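Local coordinates for protein putative glycoside hydrolase (Bacteroides thetaiotaomicron VPI-5482, PDB 3HBZ) that probably takes part in carbohydrate metabolism as a putative glycoside hydrolase, and binds calcium, at residues Ala131-Ala134 and Met135-Val138; Glu95-Thr98 and Ile99-Phe102; Glu247-Glu250 and Ser251-Thr254; Ala78-Gly81 and Phe82-Lys85. One frame throughout, in Å; residues are numbered along the deposited sequence.

Contact 1: Ala131-Ala134 and Met135-Val138; sequences AGYA and MTGV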
loop_
_atom_site.group_PDB
_atom_site.type_symbol
_atom_site.label_atom_id
_atom_site.label_comp_id
_atom_site.label_asym_id
_atom_site.label_seq_id
_atom_site.Cartn_x
_atom_site.Cartn_y
_atom_site.Cartn_z
ATOM N N ALA A 131 6.152 -1.881 -7.411
ATOM C CA ALA A 131 7.136 -2.966 -7.347
ATOM C C ALA A 131 6.805 -4.095 -8.360
ATOM O O ALA A 131 7.700 -4.725 -8.957
ATOM C CB ALA A 131 7.228 -3.524 -5.941
ATOM N N GLY A 132 5.524 -4.327 -8.547
ATOM C CA GLY A 132 5.056 -5.331 -9.487
ATOM C C GLY A 132 5.295 -4.867 -10.911
ATOM O O GLY A 132 5.764 -5.650 -11.738
ATOM N N TYR A 133 4.914 -3.628 -11.215
ATOM C CA TYR A 133 5.127 -3.090 -12.562
ATOM C C TYR A 133 6.594 -3.100 -13.031
ATOM O O TYR A 133 6.890 -3.284 -14.226
ATOM C CB TYR A 133 4.526 -1.684 -12.694
ATOM C CG TYR A 133 4.379 -1.206 -14.153
ATOM C CD1 TYR A 133 3.428 -1.750 -14.973
ATOM C CD2 TYR A 133 5.163 -0.187 -14.659
ATOM C CE1 TYR A 133 3.283 -1.342 -16.340
ATOM C CE2 TYR A 133 5.007 0.277 -15.985
ATOM C CZ TYR A 133 4.082 -0.318 -16.827
ATOM O OH TYR A 133 3.956 0.102 -18.138
ATOM N N ALA A 134 7.500 -2.863 -12.102
ATOM C CA ALA A 134 8.930 -2.905 -12.389
ATOM C C ALA A 134 9.337 -4.240 -13.000
ATOM O O ALA A 134 10.240 -4.301 -13.855
ATOM C CB ALA A 134 9.753 -2.636 -11.085
HETATM N N MSE A 135 8.628 -5.297 -12.603
HETATM C CA MSE A 135 8.918 -6.647 -13.062
HETATM C C MSE A 135 8.518 -6.885 -14.513
HETATM O O MSE A 135 8.973 -7.857 -15.086
HETATM C CB MSE A 135 8.255 -7.709 -12.154
HETATM C CG MSE A 135 8.814 -7.718 -10.754
HETATM SE SE MSE A 135 7.771 -8.943 -9.627
HETATM C CE MSE A 135 8.136 -10.593 -10.477
ATOM N N THR A 136 7.740 -5.980 -15.119
ATOM C CA THR A 136 7.345 -6.116 -16.548
ATOM C C THR A 136 8.458 -5.685 -17.478
ATOM O O THR A 136 8.383 -5.903 -18.690
ATOM C CB THR A 136 6.146 -5.220 -16.889
ATOM O OG1 THR A 136 6.542 -3.847 -16.774
ATOM C CG2 THR A 136 4.928 -5.516 -15.940
ATOM N N GLY A 137 9.444 -4.974 -16.924
ATOM C CA GLY A 137 10.536 -4.413 -17.727
ATOM C C GLY A 137 10.191 -3.146 -18.504
ATOM O O GLY A 137 11.040 -2.634 -19.239
ATOM N N VAL A 138 8.951 -2.651 -18.389
ATOM C CA VAL A 138 8.526 -1.494 -19.207
ATOM C C VAL A 138 9.033 -0.104 -18.728
ATOM O O VAL A 138 9.490 0.651 -19.533
ATOM C CB VAL A 138 6.996 -1.436 -19.334
ATOM C CG1 VAL A 138 6.537 -0.114 -20.081
ATOM C CG2 VAL A 138 6.449 -2.771 -20.001
#

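Contact 2: Glu95-Thr98 and Ile99-Phe102; sequences ELAT and IYNF. With NA (sodium ion), chain D; CA (calcium ion), chain B; ACT (acetate ion), chain H.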
loop_
_atom_site.group_PDB
_atom_site.type_symbol
_atom_site.label_atom_id
_atom_site.label_comp_id
_atom_site.label_asym_id
_atom_site.label_seq_id
_atom_site.Cartn_x
_atom_site.Cartn_y
_atom_site.Cartn_z
ATOM N N GLU A 95 -1.070 6.902 15.686
ATOM C CA GLU A 95 -2.313 6.430 15.119
ATOM C C GLU A 95 -2.343 6.746 13.616
ATOM O O GLU A 95 -1.611 7.595 13.149
ATOM C CB GLU A 95 -3.495 7.000 15.909
ATOM C CG GLU A 95 -3.704 8.495 15.857
ATOM C CD GLU A 95 -4.769 9.001 16.871
ATOM O OE1 GLU A 95 -5.116 8.265 17.835
ATOM O OE2 GLU A 95 -5.237 10.149 16.701
ATOM N N LEU A 96 -3.131 5.995 12.848
ATOM C CA LEU A 96 -3.154 6.151 11.393
ATOM C C LEU A 96 -3.349 7.629 11.005
ATOM O O LEU A 96 -4.153 8.319 11.604
ATOM C CB LEU A 96 -4.305 5.309 10.837
ATOM C CG LEU A 96 -4.203 4.817 9.418
ATOM C CD1 LEU A 96 -2.879 4.038 9.177
ATOM C CD2 LEU A 96 -5.447 3.964 9.061
ATOM N N ALA A 97 -2.645 8.092 9.987
ATOM C CA ALA A 97 -2.816 9.462 9.471
ATOM C C ALA A 97 -4.172 9.510 8.766
ATOM O O ALA A 97 -4.600 8.498 8.214
ATOM C CB ALA A 97 -1.691 9.774 8.439
ATOM N N THR A 98 -4.822 10.677 8.768
ATOM C CA THR A 98 -6.172 10.831 8.177
ATOM C C THR A 98 -6.349 12.037 7.231
ATOM O O THR A 98 -7.451 12.257 6.725
ATOM C CB THR A 98 -7.266 10.929 9.270
ATOM O OG1 THR A 98 -7.145 12.170 9.992
ATOM C CG2 THR A 98 -7.190 9.727 10.224
ATOM N N ILE A 99 -5.276 12.793 7.000
ATOM C CA ILE A 99 -5.319 13.989 6.151
ATOM C C ILE A 99 -4.259 13.812 5.080
ATOM O O ILE A 99 -3.084 13.709 5.403
ATOM C CB ILE A 99 -5.046 15.289 6.959
ATOM C CG1 ILE A 99 -6.045 15.453 8.111
ATOM C CG2 ILE A 99 -5.028 16.539 6.046
ATOM C CD1 ILE A 99 -7.381 15.986 7.730
ATOM N N TYR A 100 -4.663 13.797 3.811
ATOM C CA TYR A 100 -3.766 13.398 2.721
ATOM C C TYR A 100 -3.690 14.468 1.651
ATOM O O TYR A 100 -4.644 14.675 0.915
ATOM C CB TYR A 100 -4.278 12.110 2.085
ATOM C CG TYR A 100 -4.738 11.078 3.092
ATOM C CD1 TYR A 100 -3.884 10.621 4.077
ATOM C CD2 TYR A 100 -6.026 10.569 3.052
ATOM C CE1 TYR A 100 -4.294 9.682 5.003
ATOM C CE2 TYR A 100 -6.459 9.638 3.979
ATOM C CZ TYR A 100 -5.595 9.178 4.940
ATOM O OH TYR A 100 -6.033 8.221 5.846
ATOM N N ASN A 101 -2.546 15.131 1.553
ATOM C CA ASN A 101 -2.350 16.189 0.564
ATOM C C ASN A 101 -1.410 15.783 -0.593
ATOM O O ASN A 101 -1.203 16.530 -1.545
ATOM C CB ASN A 101 -1.846 17.447 1.286
ATOM C CG ASN A 101 -2.978 18.191 2.016
ATOM O OD1 ASN A 101 -3.906 18.671 1.399
ATOM N ND2 ASN A 101 -2.885 18.290 3.322
ATOM N N PHE A 102 -0.834 14.592 -0.477
ATOM C CA PHE A 102 -0.026 13.981 -1.518
ATOM C C PHE A 102 1.188 14.796 -1.934
ATOM O O PHE A 102 1.595 14.751 -3.104
ATOM C CB PHE A 102 -0.932 13.574 -2.693
ATOM C CG PHE A 102 -2.008 12.609 -2.274
ATOM C CD1 PHE A 102 -1.687 11.297 -2.021
ATOM C CD2 PHE A 102 -3.289 13.035 -1.963
ATOM C CE1 PHE A 102 -2.651 10.409 -1.552
ATOM C CE2 PHE A 102 -4.241 12.142 -1.501
ATOM C CZ PHE A 102 -3.900 10.832 -1.298
HETATM NA NA NA D . -0.902 13.811 6.355
HETATM CA CA CA B . -1.918 18.433 -2.799
HETATM C C ACT H . -5.707 5.469 14.637
HETATM O O ACT H . -6.467 4.983 15.400
HETATM O OXT ACT H . -4.805 4.591 14.447
HETATM C CH3 ACT H . -5.924 6.895 14.017
HETATM O O HOH W 1 -3.146 19.548 -1.104
HETATM O O HOH W 2 -0.636 14.715 3.722
HETATM O O HOH W 3 1.580 14.365 5.988
HETATM O O HOH W 4 -1.384 16.459 6.997
HETATM O O HOH W 5 -0.045 13.125 8.226
#

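Contact 3: Glu247-Glu250 and Ser251-Thr254; sequences ETSE and SVPT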
loop_
_atom_site.group_PDB
_atom_site.type_symbol
_atom_site.label_atom_id
_atom_site.label_comp_id
_atom_site.label_asym_id
_atom_site.label_seq_id
_atom_site.Cartn_x
_atom_site.Cartn_y
_atom_site.Cartn_z
ATOM N N GLU A 247 -12.572 -6.412 10.967
ATOM C CA GLU A 247 -11.993 -6.972 12.148
ATOM C C GLU A 247 -10.885 -7.997 11.788
ATOM O O GLU A 247 -11.096 -8.886 10.965
ATOM C CB GLU A 247 -13.086 -7.686 12.941
ATOM C CG GLU A 247 -12.545 -8.247 14.252
ATOM C CD GLU A 247 -13.638 -8.829 15.155
ATOM O OE1 GLU A 247 -14.828 -8.658 14.832
ATOM O OE2 GLU A 247 -13.274 -9.425 16.199
ATOM N N THR A 248 -9.718 -7.857 12.416
ATOM C CA THR A 248 -8.614 -8.773 12.196
ATOM C C THR A 248 -8.720 -9.952 13.158
ATOM O O THR A 248 -9.453 -9.910 14.121
ATOM C CB THR A 248 -7.258 -8.078 12.373
ATOM O OG1 THR A 248 -7.202 -7.478 13.656
ATOM C CG2 THR A 248 -7.052 -6.993 11.317
ATOM N N SER A 249 -8.027 -11.033 12.837
ATOM C CA SER A 249 -7.905 -12.171 13.730
ATOM C C SER A 249 -6.652 -12.919 13.328
ATOM O O SER A 249 -5.974 -12.544 12.379
ATOM C CB SER A 249 -9.095 -13.104 13.548
ATOM O OG SER A 249 -9.086 -13.581 12.206
ATOM N N GLU A 250 -6.384 -14.005 14.037
ATOM C CA GLU A 250 -5.287 -14.882 13.727
ATOM C C GLU A 250 -5.395 -15.374 12.294
ATOM O O GLU A 250 -4.413 -15.331 11.571
ATOM C CB GLU A 250 -5.240 -16.066 14.728
ATOM C CG GLU A 250 -3.852 -16.699 14.833
ATOM C CD GLU A 250 -3.831 -17.986 15.677
ATOM O OE1 GLU A 250 -4.748 -18.182 16.510
ATOM O OE2 GLU A 250 -2.893 -18.797 15.486
ATOM N N SER A 251 -6.584 -15.790 11.850
ATOM C CA SER A 251 -6.746 -16.248 10.451
ATOM C C SER A 251 -6.901 -15.137 9.401
ATOM O O SER A 251 -6.682 -15.382 8.202
ATOM C CB SER A 251 -7.929 -17.191 10.353
ATOM O OG SER A 251 -9.004 -16.693 11.111
ATOM N N VAL A 252 -7.258 -13.913 9.827
ATOM C CA VAL A 252 -7.471 -12.817 8.888
ATOM C C VAL A 252 -6.686 -11.613 9.373
ATOM O O VAL A 252 -7.228 -10.770 10.118
ATOM C CB VAL A 252 -8.959 -12.433 8.777
ATOM C CG1 VAL A 252 -9.134 -11.383 7.650
ATOM C CG2 VAL A 252 -9.875 -13.695 8.550
ATOM N N PRO A 253 -5.387 -11.567 9.020
ATOM C CA PRO A 253 -4.540 -10.435 9.422
ATOM C C PRO A 253 -4.684 -9.240 8.487
ATOM O O PRO A 253 -4.262 -8.124 8.829
ATOM C CB PRO A 253 -3.115 -11.015 9.356
ATOM C CG PRO A 253 -3.223 -12.166 8.369
ATOM C CD PRO A 253 -4.587 -12.730 8.548
ATOM N N THR A 254 -5.211 -9.507 7.297
ATOM C CA THR A 254 -5.409 -8.512 6.271
ATOM C C THR A 254 -6.508 -9.021 5.321
ATOM O O THR A 254 -6.844 -10.189 5.326
ATOM C CB THR A 254 -4.115 -8.302 5.497
ATOM O OG1 THR A 254 -4.304 -7.211 4.628
ATOM C CG2 THR A 254 -3.706 -9.600 4.678
#

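Contact 4: Ala78-Gly81 and Phe82-Lys85; sequences AADG and FWKK. With CA (calcium ion), chain C; CAC (cacodylate ion), chain F.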
loop_
_atom_site.group_PDB
_atom_site.type_symbol
_atom_site.label_atom_id
_atom_site.label_comp_id
_atom_site.label_asym_id
_atom_site.label_seq_id
_atom_site.Cartn_x
_atom_site.Cartn_y
_atom_site.Cartn_z
ATOM N N ALA A 78 26.121 -11.006 2.955
ATOM C CA ALA A 78 26.026 -12.413 2.587
ATOM C C ALA A 78 27.212 -13.181 3.093
ATOM O O ALA A 78 28.249 -12.599 3.477
ATOM C CB ALA A 78 25.866 -12.615 1.055
ATOM N N ALA A 79 27.020 -14.499 3.093
ATOM C CA ALA A 79 28.007 -15.477 3.520
ATOM C C ALA A 79 29.293 -15.242 2.828
ATOM O O ALA A 79 30.326 -15.373 3.450
ATOM C CB ALA A 79 27.525 -16.909 3.211
ATOM N N ASP A 80 29.250 -14.899 1.541
ATOM C CA ASP A 80 30.485 -14.694 0.774
ATOM C C ASP A 80 31.285 -13.447 1.161
ATOM O O ASP A 80 32.386 -13.293 0.686
ATOM C CB ASP A 80 30.226 -14.703 -0.727
ATOM C CG ASP A 80 29.178 -13.678 -1.184
ATOM O OD1 ASP A 80 29.100 -12.523 -0.681
ATOM O OD2 ASP A 80 28.437 -14.041 -2.112
ATOM N N GLY A 81 30.736 -12.563 1.999
ATOM C CA GLY A 81 31.406 -11.309 2.366
ATOM C C GLY A 81 31.434 -10.201 1.313
ATOM O O GLY A 81 31.921 -9.104 1.580
ATOM N N PHE A 82 30.936 -10.472 0.115
ATOM C CA PHE A 82 30.926 -9.498 -0.990
ATOM C C PHE A 82 29.583 -8.763 -1.062
ATOM O O PHE A 82 29.531 -7.549 -1.026
ATOM C CB PHE A 82 31.217 -10.278 -2.280
ATOM C CG PHE A 82 31.220 -9.444 -3.542
ATOM C CD1 PHE A 82 32.295 -8.617 -3.851
ATOM C CD2 PHE A 82 30.185 -9.549 -4.452
ATOM C CE1 PHE A 82 32.302 -7.882 -5.043
ATOM C CE2 PHE A 82 30.188 -8.833 -5.612
ATOM C CZ PHE A 82 31.249 -8.009 -5.928
ATOM N N TRP A 83 28.484 -9.506 -1.163
ATOM C CA TRP A 83 27.176 -8.882 -1.322
ATOM C C TRP A 83 26.688 -8.343 0.009
ATOM O O TRP A 83 26.715 -9.047 1.007
ATOM C CB TRP A 83 26.133 -9.872 -1.890
ATOM C CG TRP A 83 26.484 -10.374 -3.235
ATOM C CD1 TRP A 83 27.003 -11.597 -3.525
ATOM C CD2 TRP A 83 26.402 -9.666 -4.487
ATOM N NE1 TRP A 83 27.257 -11.706 -4.879
ATOM C CE2 TRP A 83 26.904 -10.531 -5.490
ATOM C CE3 TRP A 83 25.954 -8.395 -4.854
ATOM C CZ2 TRP A 83 26.911 -10.189 -6.836
ATOM C CZ3 TRP A 83 25.989 -8.042 -6.178
ATOM C CH2 TRP A 83 26.466 -8.931 -7.166
ATOM N N LYS A 84 26.234 -7.093 0.011
ATOM C CA LYS A 84 25.715 -6.426 1.224
ATOM C C LYS A 84 24.424 -5.688 0.872
ATOM O O LYS A 84 24.213 -5.321 -0.265
ATOM C CB LYS A 84 26.723 -5.414 1.784
ATOM C CG LYS A 84 28.072 -6.009 2.144
ATOM C CD LYS A 84 29.025 -4.930 2.694
ATOM C CE LYS A 84 30.083 -5.568 3.668
ATOM N NZ LYS A 84 31.025 -4.518 4.135
ATOM N N LYS A 85 23.540 -5.497 1.825
ATOM C CA LYS A 85 22.361 -4.702 1.567
ATOM C C LYS A 85 22.078 -3.900 2.810
ATOM O O LYS A 85 22.080 -4.453 3.894
ATOM C CB LYS A 85 21.138 -5.599 1.258
ATOM C CG LYS A 85 20.194 -4.962 0.270
ATOM C CD LYS A 85 18.716 -5.413 0.365
ATOM C CE LYS A 85 18.508 -6.895 0.356
ATOM N NZ LYS A 85 17.095 -7.221 -0.078
HETATM CA CA CA C . 24.512 -4.087 -2.160
HETATM AS AS CAC F . 27.878 -4.719 -2.826
HETATM O O1 CAC F . 26.254 -5.249 -2.450
HETATM O O2 CAC F . 28.829 -4.118 -1.498
HETATM C C1 CAC F . 28.701 -6.189 -3.806
HETATM C C2 CAC F . 27.746 -3.174 -4.040
HETATM O O HOH W 6 25.927 -2.393 -1.035
HETATM O O HOH W 7 22.404 -3.094 -2.000
#

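Contact 1: Ala131-Ala134 and Met135-Val138
The carbonyl oxygen of Tyr133 is gripped twice by Thr136, in the ST turn that follows helix 130-134: Thr136 OG1 donates to Tyr133 O at 2.6 Å, and Thr136 N reaches the same oxygen at 3.0 Å. The hydroxyl lies in the carbonyl plane, at a C=O...donor angle of 158°, while the amide comes from above that plane. With chi1 at 66°, OG1 sits between its own backbone N and carbonyl carbon, folded back toward Tyr133 O. There it also accepts from Val138 N at 3.1 Å, the bond that makes the ST turn, so one hydroxyl ties Tyr133 to Val138. The ring of Tyr133, its CG opposite the backbone N (chi1 -165°), lies over the threonine hydroxyl, with Thr136 OG1 4.0 Å above the centre of one face. Beyond the ring, Tyr133 OH lies 3.2 Å from Val138 CG1, and the hydroxyl is hydrogen-bonded to the carbonyl of Ser165. Pro139 and Pro146 also touch the tyrosine side chain. The backbone closes in successive turns: Met135 N bonds to Gly132 O at 3.0 Å, and a type I turn from Ala134 ends with Gly137 N on Ala134 O at 3.2 Å. Gly137, with positive phi, leaves the helical path. Met135, a selenomethionine, starts back toward the helix, its CG 3.7 Å from Ala131 O, before its end turns away.

Contact 2: Glu95-Thr98 and Ile99-Phe102
Tyr100 reaches back along its own chain and gives its hydroxyl to the carbonyl of Ala97, OH to O 2.8 Å, a local side-chain-to-backbone bond where the chain enters short strand 99-100, which pairs antiparallel with strand 328-338. The hydroxyl is tilted 28° from the carbonyl plane, and Ala97 O lies at the edge of the ring. The backbone also passes over one face, where Thr98 C stands 3.7 Å above the plane, offset toward the rim. At the ring's edge Tyr100 CE1 is 4.3 Å from Ala97 CB. The first torsion puts CG opposite the carbonyl carbon (chi1 -43°), which turns the ring back under Thr98, with its hydroxyl end at Ala97. A phenylalanine in place of Tyr100 would probably keep the ring packing but leave Ala97 O without its hydroxyl donor and the link between residues 97 and 100 lost. Further out, Trp126 meets the tyrosine ring edge-to-face, and backbone bonds join Tyr100 with Val334 and Thr98 with Leu336. The residues before and after Tyr100 each bind a metal through a carbonyl. Ile99 O binds the sodium ion at 2.4 Å, with four waters and Glu116 around it. Asn101 O binds a calcium ion, also at 2.4 Å, in the site completed by Glu103, Thr155, Lys157, Asp332 and a water. That water donates to Asn101 OD1 at 2.8 Å, so Asn101 holds one calcium ligand through its side chain.

Contact 3: Glu247-Glu250 and Ser251-Thr254
Ser249 and Val252 face each other across a four-residue beta turn, in the loop that leads from strand 240-247 toward strand 266-271. Backbone bonding comes first. Ser249 N donates to Val252 O at 2.8 Å, a fairly straight bond (160° at the hydrogen) although the donor stands above the carbonyl plane. The return bond from Val252 N to Ser249 O, at 3.2 Å, is weak. Between them, Glu250 and Ser251 carry helical backbone angles that reverse the chain.

Side-chain bonding reinforces the weaker half. Ser249 OG, set between its own backbone N and carbonyl carbon by a chi1 of 62°, bends over the turn and accepts from Val252 N at 3.0 Å. The amide is thus shared by the carbonyl and the hydroxyl of one residue. With an alanine in place of Ser249, Val252 N would probably keep just the weak bond to the carbonyl across the turn, leaving that side of the turn freer to shift. Ser251 OG approaches the same hydroxyl, at 3.3 Å from Ser249 OG.

Outside the turn, the segment is fixed by backbone bonding of Thr248 with Lys305 and by a salt bridge from the carboxylate of Glu247 to Lys300.

Looser contacts are of CH and packing kind. Val252 O, besides taking the amide, meets Thr248 CA at 3.2 Å in a CA-H...O contact. Asn265 packs on both Ser249 and Val252. Across the ends of the turn, Thr248 CG2 comes within 3.9 Å of Pro253 O.

Contact 4: Ala78-Gly81 and Phe82-Lys85
Asp80 lays its carboxylate against the rim of the Trp83 indole: OD2 lies at the ring edge, in its plane, 3.2 Å from Trp83 CD1, with the two flat groups turned 50° apart. The other oxygen, OD1, takes two backbone amides, Phe82 N at 2.9 Å on its anti side and Trp83 N at 3.1 Å on its syn side. Chi1 of 56° holds CG between the backbone N and carbonyl carbon of Asp80, where the carboxylate can cover both amides. These two bonds limit the turning of the carboxylate, and the one from Phe82 N, two residues on, makes an Asx turn. The rings of Phe82 and Trp83 meet in turn, Phe82 CD2 lying 3.5 Å above one face of the indole, offset toward its rim. A methyl of a cacodylate ion, probably from the crystallisation liquor, covers one face of the Phe82 ring. Across the hairpin, Ala78 and Trp83 are joined by a nearly straight bond from Ala78 N to Trp83 O, 2.8 Å, running almost along the carbonyl axis, and Ala78 CB lies 4.0 Å from Trp83 CB. Gly81, with positive phi, ends the type I turn that begins at Ala78. Next after Trp83, Lys84 O binds calcium at 2.3 Å, with Glu9, two waters and the cacodylate sharing the metal. The whole forms the tip of a beta hairpin between strands 72-77 and 84-92, with a calcium site at the start of its outgoing strand.

In the fold
From the N terminus, contact 4 comes first, closing the hairpin between strands 72-77 and 84-92 in the mixed five-stranded sheet. Strand 84-92 then leads to contact 2, where the chain enters strand 99-100, pairs with strand 328-338 and reaches its sodium and calcium sites. Contact 1 follows, ending helix 130-134 on the way to strand 147-150. Contacts 1 and 2 lie on opposite sides of the chain's centre, their own centres about 28 Å apart. Contact 3 comes last, turning the chain between the antiparallel strands 240-247 and 266-271. The four follow in series; none nests in or crosses another, and none touches another.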